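Local coordinates for protein endo-beta-1,2-glucanase (Talaromyces funiculosus, PDB 6IMV) that hydrolyses internal beta-1,2-glucosidic linkages of beta-1,2-glucans, acting as a fungal endo-type glycoside hydrolase, and binds sophorose, at residues C15-A18 with H19-Q23; W307-E311 with M312-D316; N462-V465 with E466-A470. All coordinates share one frame; numbering follows the deposited sequence.

Interaction 1 of 3, residues C15-A18 with H19-Q23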
loop_
_atom_site.group_PDB
_atom_site.type_symbol
_atom_site.label_atom_id
_atom_site.label_comp_id
_atom_site.label_asym_id
_atom_site.label_seq_id
_atom_site.Cartn_x
_atom_site.Cartn_y
_atom_site.Cartn_z
ATOM N N CYS A 15 -11.549 -16.222 -16.100
ATOM C CA CYS A 15 -10.506 -15.228 -15.999
ATOM C C CYS A 15 -11.055 -13.825 -16.289
ATOM O O CYS A 15 -10.698 -12.865 -15.606
ATOM C CB CYS A 15 -9.360 -15.527 -16.953
ATOM S SG CYS A 15 -7.953 -14.438 -16.633
ATOM N N ARG A 16 -11.914 -13.723 -17.303
ATOM C CA ARG A 16 -12.427 -12.455 -17.788
ATOM C C ARG A 16 -13.806 -12.184 -17.170
ATOM O O ARG A 16 -14.723 -11.789 -17.854
ATOM C CB ARG A 16 -12.449 -12.481 -19.325
ATOM C CG ARG A 16 -12.399 -11.110 -19.981
ATOM C CD ARG A 16 -11.070 -10.407 -19.762
ATOM N NE ARG A 16 -10.961 -9.152 -20.513
ATOM C CZ ARG A 16 -11.022 -7.932 -19.994
ATOM N NH1 ARG A 16 -11.359 -7.745 -18.724
ATOM N NH2 ARG A 16 -10.729 -6.896 -20.759
ATOM N N PHE A 17 -13.919 -12.340 -15.843
ATOM C CA PHE A 17 -15.199 -12.265 -15.138
ATOM C C PHE A 17 -15.736 -10.829 -15.071
ATOM O O PHE A 17 -16.947 -10.641 -14.904
ATOM C CB PHE A 17 -15.091 -12.849 -13.724
ATOM C CG PHE A 17 -14.217 -12.055 -12.784
ATOM C CD1 PHE A 17 -14.729 -10.963 -12.095
ATOM C CD2 PHE A 17 -12.885 -12.386 -12.604
ATOM C CE1 PHE A 17 -13.920 -10.224 -11.251
ATOM C CE2 PHE A 17 -12.087 -11.651 -11.739
ATOM C CZ PHE A 17 -12.603 -10.573 -11.073
ATOM N N ALA A 18 -14.864 -9.821 -15.196
ATOM C CA ALA A 18 -15.281 -8.436 -14.976
ATOM C C ALA A 18 -16.451 -8.064 -15.895
ATOM O O ALA A 18 -17.392 -7.415 -15.436
ATOM C CB ALA A 18 -14.130 -7.485 -15.150
ATOM N N HIS A 19 -16.413 -8.487 -17.169
ATOM C CA HIS A 19 -17.487 -8.113 -18.104
ATOM C C HIS A 19 -18.617 -9.156 -18.135
ATOM O O HIS A 19 -19.585 -8.968 -18.882
ATOM C CB HIS A 19 -16.952 -7.752 -19.500
ATOM C CG HIS A 19 -16.262 -8.837 -20.262
ATOM N ND1 HIS A 19 -15.285 -8.540 -21.198
ATOM C CD2 HIS A 19 -16.402 -10.180 -20.266
ATOM C CE1 HIS A 19 -14.860 -9.656 -21.759
ATOM N NE2 HIS A 19 -15.529 -10.687 -21.200
ATOM N N GLN A 20 -18.524 -10.207 -17.308
ATOM C CA GLN A 20 -19.625 -11.156 -17.083
ATOM C C GLN A 20 -20.690 -10.560 -16.146
ATOM O O GLN A 20 -21.807 -11.083 -16.101
ATOM C CB GLN A 20 -19.123 -12.472 -16.482
ATOM C CG GLN A 20 -18.329 -13.342 -17.444
ATOM C CD GLN A 20 -17.868 -14.625 -16.794
ATOM O OE1 GLN A 20 -17.567 -14.675 -15.607
ATOM N NE2 GLN A 20 -17.797 -15.690 -17.572
ATOM N N TYR A 21 -20.327 -9.514 -15.380
ATOM C CA TYR A 21 -21.231 -8.759 -14.520
ATOM C C TYR A 21 -21.569 -7.416 -15.167
ATOM O O TYR A 21 -20.728 -6.816 -15.832
ATOM C CB TYR A 21 -20.572 -8.415 -13.178
ATOM C CG TYR A 21 -20.272 -9.560 -12.247
ATOM C CD1 TYR A 21 -19.230 -10.434 -12.497
ATOM C CD2 TYR A 21 -20.980 -9.719 -11.065
ATOM C CE1 TYR A 21 -18.928 -11.469 -11.629
ATOM C CE2 TYR A 21 -20.693 -10.749 -10.185
ATOM C CZ TYR A 21 -19.659 -11.623 -10.465
ATOM O OH TYR A 21 -19.359 -12.623 -9.590
ATOM N N THR A 22 -22.780 -6.924 -14.909
ATOM C CA THR A 22 -23.141 -5.527 -15.161
ATOM C C THR A 22 -22.724 -4.690 -13.946
ATOM O O THR A 22 -22.541 -5.224 -12.854
ATOM C CB THR A 22 -24.640 -5.352 -15.445
ATOM O OG1 THR A 22 -25.347 -5.589 -14.233
ATOM C CG2 THR A 22 -25.160 -6.272 -16.527
ATOM N N GLN A 23 -22.608 -3.375 -14.141
ATOM C CA GLN A 23 -22.287 -2.457 -13.056
ATOM C C GLN A 23 -23.330 -2.587 -11.940
ATOM O O GLN A 23 -22.968 -2.703 -10.764
ATOM C CB GLN A 23 -22.196 -1.021 -13.569
ATOM C CG GLN A 23 -22.069 -0.001 -12.445
ATOM C CD GLN A 23 -21.494 1.299 -12.942
ATOM O OE1 GLN A 23 -20.395 1.350 -13.487
ATOM N NE2 GLN A 23 -22.259 2.361 -12.786
#
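The carbonyl oxygen of Phe17 receives the backbone N of Gln20 at 2.9 Å, from well above the carbonyl plane and with a bent N-H...O angle of 140°. The same oxygen lies in the plane of the Tyr21 ring, at its edge, with Phe17 O 3.3 Å from Tyr21 CD1. The extended Gln20 side chain runs back along the turn, and its OE1 comes within 3.4 Å of Phe17 CA.

Arg16 and His19 cross at about a right angle. The first torsion of Arg16 sets CG roughly trans to the backbone N (chi1 -156°), which brings Arg16 CG to 3.4 Å from His19 CE1; a bend at chi2 then carries the rest of the chain on to the guanidinium. Farther out, His19 CE1 lies over one face of the guanidinium, and the two planes differ by 29°. The guanidinium is fixed from elsewhere, by a salt bridge from NE to Asp500 and by bonds from NH1 and NH2 to the carbonyl oxygens of Ala405 and Gly407. On another side of the turn, Phe17 CD1 approaches Tyr21 CE1 at 4.3 Å, a loose apolar touch. The polar ends of the second segment are held outside it as well, Tyr21 OH by Asp36 on helix 30-41 and Gln20 NE2 by Ser14 OG.

Cys15, in a disulfide with Cys504, ties the start of the segment to the C-terminal end of the chain, while at the other end Thr22 OG1 bonds Gln25 N and N-caps helix 23-28. The helical backbone of Ala18 and the near-zero psi of His19, together with the Phe17-Gln20 bond, define a type I beta turn leading into that capped helix.

Interaction 2 of 3, residues W307-E311 with M312-D316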
loop_
_atom_site.group_PDB
_atom_site.type_symbol
_atom_site.label_atom_id
_atom_site.label_comp_id
_atom_site.label_asym_id
_atom_site.label_seq_id
_atom_site.Cartn_x
_atom_site.Cartn_y
_atom_site.Cartn_z
ATOM N N TRP A 307 -2.572 5.306 2.297
ATOM C CA TRP A 307 -2.067 3.997 2.755
ATOM C C TRP A 307 -2.149 3.814 4.279
ATOM O O TRP A 307 -2.416 2.706 4.741
ATOM C CB TRP A 307 -0.621 3.857 2.280
ATOM C CG TRP A 307 0.014 2.502 2.293
ATOM C CD1 TRP A 307 0.269 1.699 3.366
ATOM C CD2 TRP A 307 0.636 1.865 1.159
ATOM N NE1 TRP A 307 0.962 0.584 2.968
ATOM C CE2 TRP A 307 1.221 0.665 1.623
ATOM C CE3 TRP A 307 0.765 2.199 -0.197
ATOM C CZ2 TRP A 307 1.896 -0.211 0.773
ATOM C CZ3 TRP A 307 1.441 1.337 -1.034
ATOM C CH2 TRP A 307 1.999 0.148 -0.553
ATOM N N LYS A 308 -1.861 4.867 5.052
ATOM C CA LYS A 308 -1.720 4.759 6.509
ATOM C C LYS A 308 -2.992 4.198 7.158
ATOM O O LYS A 308 -2.903 3.528 8.179
ATOM C CB LYS A 308 -1.352 6.106 7.136
ATOM C CG LYS A 308 -2.452 7.159 7.120
ATOM C CD LYS A 308 -1.957 8.551 7.442
ATOM C CE LYS A 308 -3.083 9.544 7.633
ATOM N NZ LYS A 308 -2.583 10.859 8.098
ATOM N N VAL A 309 -4.165 4.465 6.569
ATOM C CA VAL A 309 -5.443 4.098 7.195
ATOM C C VAL A 309 -5.640 2.574 7.145
ATOM O O VAL A 309 -6.455 2.054 7.896
ATOM C CB VAL A 309 -6.637 4.845 6.567
ATOM C CG1 VAL A 309 -6.400 6.342 6.539
ATOM C CG2 VAL A 309 -6.986 4.319 5.183
ATOM N N LEU A 310 -4.881 1.882 6.283
ATOM C CA LEU A 310 -4.881 0.411 6.212
ATOM C C LEU A 310 -4.184 -0.201 7.432
ATOM O O LEU A 310 -4.379 -1.386 7.712
ATOM C CB LEU A 310 -4.157 -0.071 4.950
ATOM C CG LEU A 310 -4.835 0.181 3.604
ATOM C CD1 LEU A 310 -3.847 -0.070 2.474
ATOM C CD2 LEU A 310 -6.067 -0.694 3.429
ATOM N N GLU A 311 -3.318 0.567 8.099
ATOM C CA GLU A 311 -2.354 -0.010 9.048
ATOM C C GLU A 311 -2.593 0.463 10.491
ATOM O O GLU A 311 -2.158 -0.192 11.401
ATOM C CB GLU A 311 -0.930 0.317 8.603
ATOM C CG GLU A 311 -0.624 -0.166 7.193
ATOM C CD GLU A 311 0.839 -0.460 6.923
ATOM O OE1 GLU A 311 1.556 -0.922 7.866
ATOM O OE2 GLU A 311 1.268 -0.213 5.790
ATOM N N MET A 312 -3.257 1.600 10.701
ATOM C CA MET A 312 -3.544 2.089 12.054
ATOM C C MET A 312 -4.981 2.584 12.099
ATOM O O MET A 312 -5.525 2.978 11.072
ATOM C CB MET A 312 -2.584 3.211 12.457
ATOM C CG MET A 312 -1.137 2.755 12.489
ATOM S SD MET A 312 -0.024 4.021 13.089
ATOM C CE MET A 312 -0.268 3.896 14.865
ATOM N N PRO A 313 -5.645 2.537 13.275
ATOM C CA PRO A 313 -7.083 2.812 13.367
ATOM C C PRO A 313 -7.460 4.304 13.324
ATOM O O PRO A 313 -8.156 4.799 14.209
ATOM C CB PRO A 313 -7.448 2.167 14.715
ATOM C CG PRO A 313 -6.203 2.323 15.546
ATOM C CD PRO A 313 -5.063 2.128 14.566
ATOM N N TYR A 314 -7.049 4.984 12.252
ATOM C CA TYR A 314 -7.417 6.356 11.974
ATOM C C TYR A 314 -8.945 6.530 11.950
ATOM O O TYR A 314 -9.446 7.555 12.387
ATOM C CB TYR A 314 -6.816 6.797 10.633
ATOM C CG TYR A 314 -5.355 7.155 10.713
ATOM C CD1 TYR A 314 -4.968 8.449 11.016
ATOM C CD2 TYR A 314 -4.362 6.207 10.502
ATOM C CE1 TYR A 314 -3.632 8.796 11.102
ATOM C CE2 TYR A 314 -3.019 6.541 10.591
ATOM C CZ TYR A 314 -2.653 7.841 10.896
ATOM O OH TYR A 314 -1.338 8.206 10.997
ATOM N N TYR A 315 -9.676 5.535 11.431
ATOM C CA TYR A 315 -11.122 5.684 11.212
ATOM C C TYR A 315 -11.928 5.404 12.488
ATOM O O TYR A 315 -13.154 5.507 12.442
ATOM C CB TYR A 315 -11.582 4.824 10.033
ATOM C CG TYR A 315 -11.068 5.278 8.689
ATOM C CD1 TYR A 315 -10.437 6.507 8.531
ATOM C CD2 TYR A 315 -11.211 4.475 7.564
ATOM C CE1 TYR A 315 -9.945 6.911 7.300
ATOM C CE2 TYR A 315 -10.745 4.877 6.324
ATOM C CZ TYR A 315 -10.113 6.103 6.189
ATOM O OH TYR A 315 -9.643 6.519 4.975
ATOM N N ASP A 316 -11.252 5.105 13.611
ATOM C CA ASP A 316 -11.871 5.130 14.946
ATOM C C ASP A 316 -12.187 6.573 15.358
ATOM O O ASP A 316 -12.980 6.781 16.250
ATOM C CB ASP A 316 -10.988 4.482 16.019
ATOM C CG ASP A 316 -10.893 2.968 15.941
ATOM O OD1 ASP A 316 -11.435 2.417 14.996
ATOM O OD2 ASP A 316 -10.272 2.359 16.834
#
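Lys308 lies across one face of the Tyr314 ring, the two side chains meeting at about a right angle, in a CH-pi contact. CE is 3.9 Å from the centroid of the Tyr314 ring and 24° off its normal. The first torsion of Lys308 sets CG between the backbone N and the carbonyl carbon (chi1 70°), and the extended chain then passes over the ring. A second CH-pi contact sets Val309 CB 4.1 Å from the centroid of the Tyr315 ring, while Val309 CG2 reaches Tyr315 OH at 3.5 Å.

Backbone bonds hold these pairs in place. Lys308 O accepts two donors, Glu311 N at 3.0 Å and Met312 N at 3.2 Å. The chain then kinks at Pro313, where Tyr314 N bonds Met312 O at 2.8 Å.

Outside the segments, Glu252 joins the polar ends, forming a salt bridge with Lys308 NZ and a hydrogen bond with Tyr314 OH. Pro248 O and Tyr472 OH also bind NZ, so the ammonium is fixed beyond the ring it crosses.

A short turn of helical backbone angles thus passes into an inverse gamma turn centred on Pro313, with the side chain of Lys308 about 10 Å from a bound alpha-D-glucopyranose.

Interaction 3 of 3, residues N462-V465 with E466-A470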
loop_
_atom_site.group_PDB
_atom_site.type_symbol
_atom_site.label_atom_id
_atom_site.label_comp_id
_atom_site.label_asym_id
_atom_site.label_seq_id
_atom_site.Cartn_x
_atom_site.Cartn_y
_atom_site.Cartn_z
ATOM N N ASN A 462 -4.798 4.930 23.458
ATOM C CA ASN A 462 -5.396 6.178 23.954
ATOM C C ASN A 462 -4.555 7.373 23.495
ATOM O O ASN A 462 -5.122 8.400 23.111
ATOM C CB ASN A 462 -5.587 6.185 25.476
ATOM C CG ASN A 462 -6.722 5.285 25.912
ATOM O OD1 ASN A 462 -7.532 4.861 25.097
ATOM N ND2 ASN A 462 -6.789 4.975 27.194
ATOM N N THR A 463 -3.229 7.224 23.518
ATOM C CA THR A 463 -2.315 8.283 23.081
ATOM C C THR A 463 -2.528 8.595 21.595
ATOM O O THR A 463 -2.578 9.771 21.205
ATOM C CB THR A 463 -0.851 7.910 23.340
ATOM O OG1 THR A 463 -0.689 7.759 24.750
ATOM C CG2 THR A 463 0.120 8.954 22.837
ATOM N N PHE A 464 -2.619 7.537 20.778
ATOM C CA PHE A 464 -2.884 7.662 19.346
ATOM C C PHE A 464 -4.136 8.520 19.118
ATOM O O PHE A 464 -4.098 9.545 18.413
ATOM C CB PHE A 464 -3.038 6.277 18.715
ATOM C CG PHE A 464 -3.449 6.285 17.264
ATOM C CD1 PHE A 464 -2.503 6.439 16.263
ATOM C CD2 PHE A 464 -4.779 6.133 16.900
ATOM C CE1 PHE A 464 -2.871 6.437 14.928
ATOM C CE2 PHE A 464 -5.151 6.131 15.560
ATOM C CZ PHE A 464 -4.196 6.289 14.578
ATOM N N VAL A 465 -5.240 8.111 19.746
ATOM C CA VAL A 465 -6.550 8.754 19.537
ATOM C C VAL A 465 -6.458 10.230 19.940
ATOM O O VAL A 465 -6.831 11.118 19.166
ATOM C CB VAL A 465 -7.688 8.027 20.275
ATOM C CG1 VAL A 465 -8.994 8.794 20.171
ATOM C CG2 VAL A 465 -7.869 6.597 19.767
ATOM N N GLU A 466 -5.942 10.487 21.147
ATOM C CA GLU A 466 -5.851 11.859 21.683
ATOM C C GLU A 466 -5.073 12.764 20.726
ATOM O O GLU A 466 -5.518 13.850 20.377
ATOM C CB GLU A 466 -5.158 11.850 23.049
ATOM C CG GLU A 466 -4.886 13.237 23.600
ATOM C CD GLU A 466 -4.204 13.239 24.952
ATOM O OE1 GLU A 466 -3.083 12.711 25.051
ATOM O OE2 GLU A 466 -4.809 13.747 25.895
ATOM N N ARG A 467 -3.879 12.309 20.343
ATOM C CA ARG A 467 -2.997 13.090 19.501
ATOM C C ARG A 467 -3.641 13.321 18.128
ATOM O O ARG A 467 -3.657 14.435 17.627
ATOM C CB ARG A 467 -1.648 12.375 19.358
ATOM C CG ARG A 467 -0.712 12.978 18.319
ATOM C CD ARG A 467 -0.415 14.454 18.530
ATOM N NE ARG A 467 0.320 14.702 19.760
ATOM C CZ ARG A 467 0.814 15.877 20.114
ATOM N NH1 ARG A 467 1.579 15.975 21.190
ATOM N NH2 ARG A 467 0.563 16.949 19.383
ATOM N N ILE A 468 -4.124 12.254 17.490
ATOM C CA ILE A 468 -4.475 12.358 16.069
ATOM C C ILE A 468 -5.840 13.060 15.946
ATOM O O ILE A 468 -6.048 13.834 15.026
ATOM C CB ILE A 468 -4.384 10.989 15.359
ATOM C CG1 ILE A 468 -4.148 11.144 13.852
ATOM C CG2 ILE A 468 -5.606 10.128 15.643
ATOM C CD1 ILE A 468 -2.970 12.029 13.474
ATOM N N GLU A 469 -6.729 12.872 16.935
ATOM C CA GLU A 469 -7.999 13.603 16.957
ATOM C C GLU A 469 -7.725 15.095 17.169
ATOM O O GLU A 469 -8.327 15.924 16.491
ATOM C CB GLU A 469 -8.953 13.065 18.018
ATOM C CG GLU A 469 -10.338 13.678 17.931
ATOM C CD GLU A 469 -11.409 12.916 18.689
ATOM O OE1 GLU A 469 -11.154 12.558 19.860
ATOM O OE2 GLU A 469 -12.497 12.674 18.104
ATOM N N ALA A 470 -6.772 15.424 18.053
ATOM C CA ALA A 470 -6.386 16.808 18.289
ATOM C C ALA A 470 -5.905 17.454 16.987
ATOM O O ALA A 470 -6.356 18.552 16.639
ATOM C CB ALA A 470 -5.337 16.902 19.378
HETATM O O HOH W 1 -1.418 12.076 22.876
#
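Phe464 and Ile468, four residues apart, lie side by side on one flank of the alpha-helix 461-475, and the regular i to i+4 pattern of that helix accounts for the backbone contacts.

Four backbone hydrogen bonds join the two segments. The straightest runs from Glu466 N to Asn462 O, 3.0 Å long with an N-H...O angle of 169°. Arg467 N binds Thr463 O, and Ile468 N binds Phe464 O. The shortest links Glu469 N to Val465 O at 2.8 Å.

A water adds a polar bridge on the outer flank. It donates to Thr463 O at 3.1 Å and to Glu466 OE1 at 2.8 Å, so this carbonyl oxygen serves both the helix bond and the solvent, and the extended Glu466 chain is tied back toward the preceding turn.

Ionic contacts spread from Arg467, whose chain bends at chi2 and chi3: NH2 pairs with Glu471 on the same helix and NH1 with Glu270 on helix 266-276.

Apolar contact belongs to the buried flank, where Trp256 of helix 252-261 also meets the Phe464 ring. Ile468 CG2 stands over one face of that ring, offset toward the rim, in a CH-pi contact 4.2 Å from the Phe464 ring centroid and 19° off its normal, while Ile468 CG2 also lies 3.2 Å from Phe464 O.

Overall arrangement
The three contacts follow one another along the chain. Interaction 1 lies in the loop before helix 23-28, interaction 2 in the loop before helix 318-337, and interaction 3 on helix 461-475. Interaction 1 is remote, its centre about 31 Å from that of interaction 2 and 43 Å from that of interaction 3. Interactions 2 and 3 have centres about 13 Å apart and touch: the Tyr314 and Phe464 rings meet edge-to-face, and Met312 CE packs 3.6 Å from Phe464 CE1. Helix 252-261 contacts both. Helix 461-475 thus packs against the loop of interaction 2, whose Lys308 and Glu311 side chains lie about 10 and 11 Å from bound sugars, whereas the interaction 1 disulfide joins the chain ends.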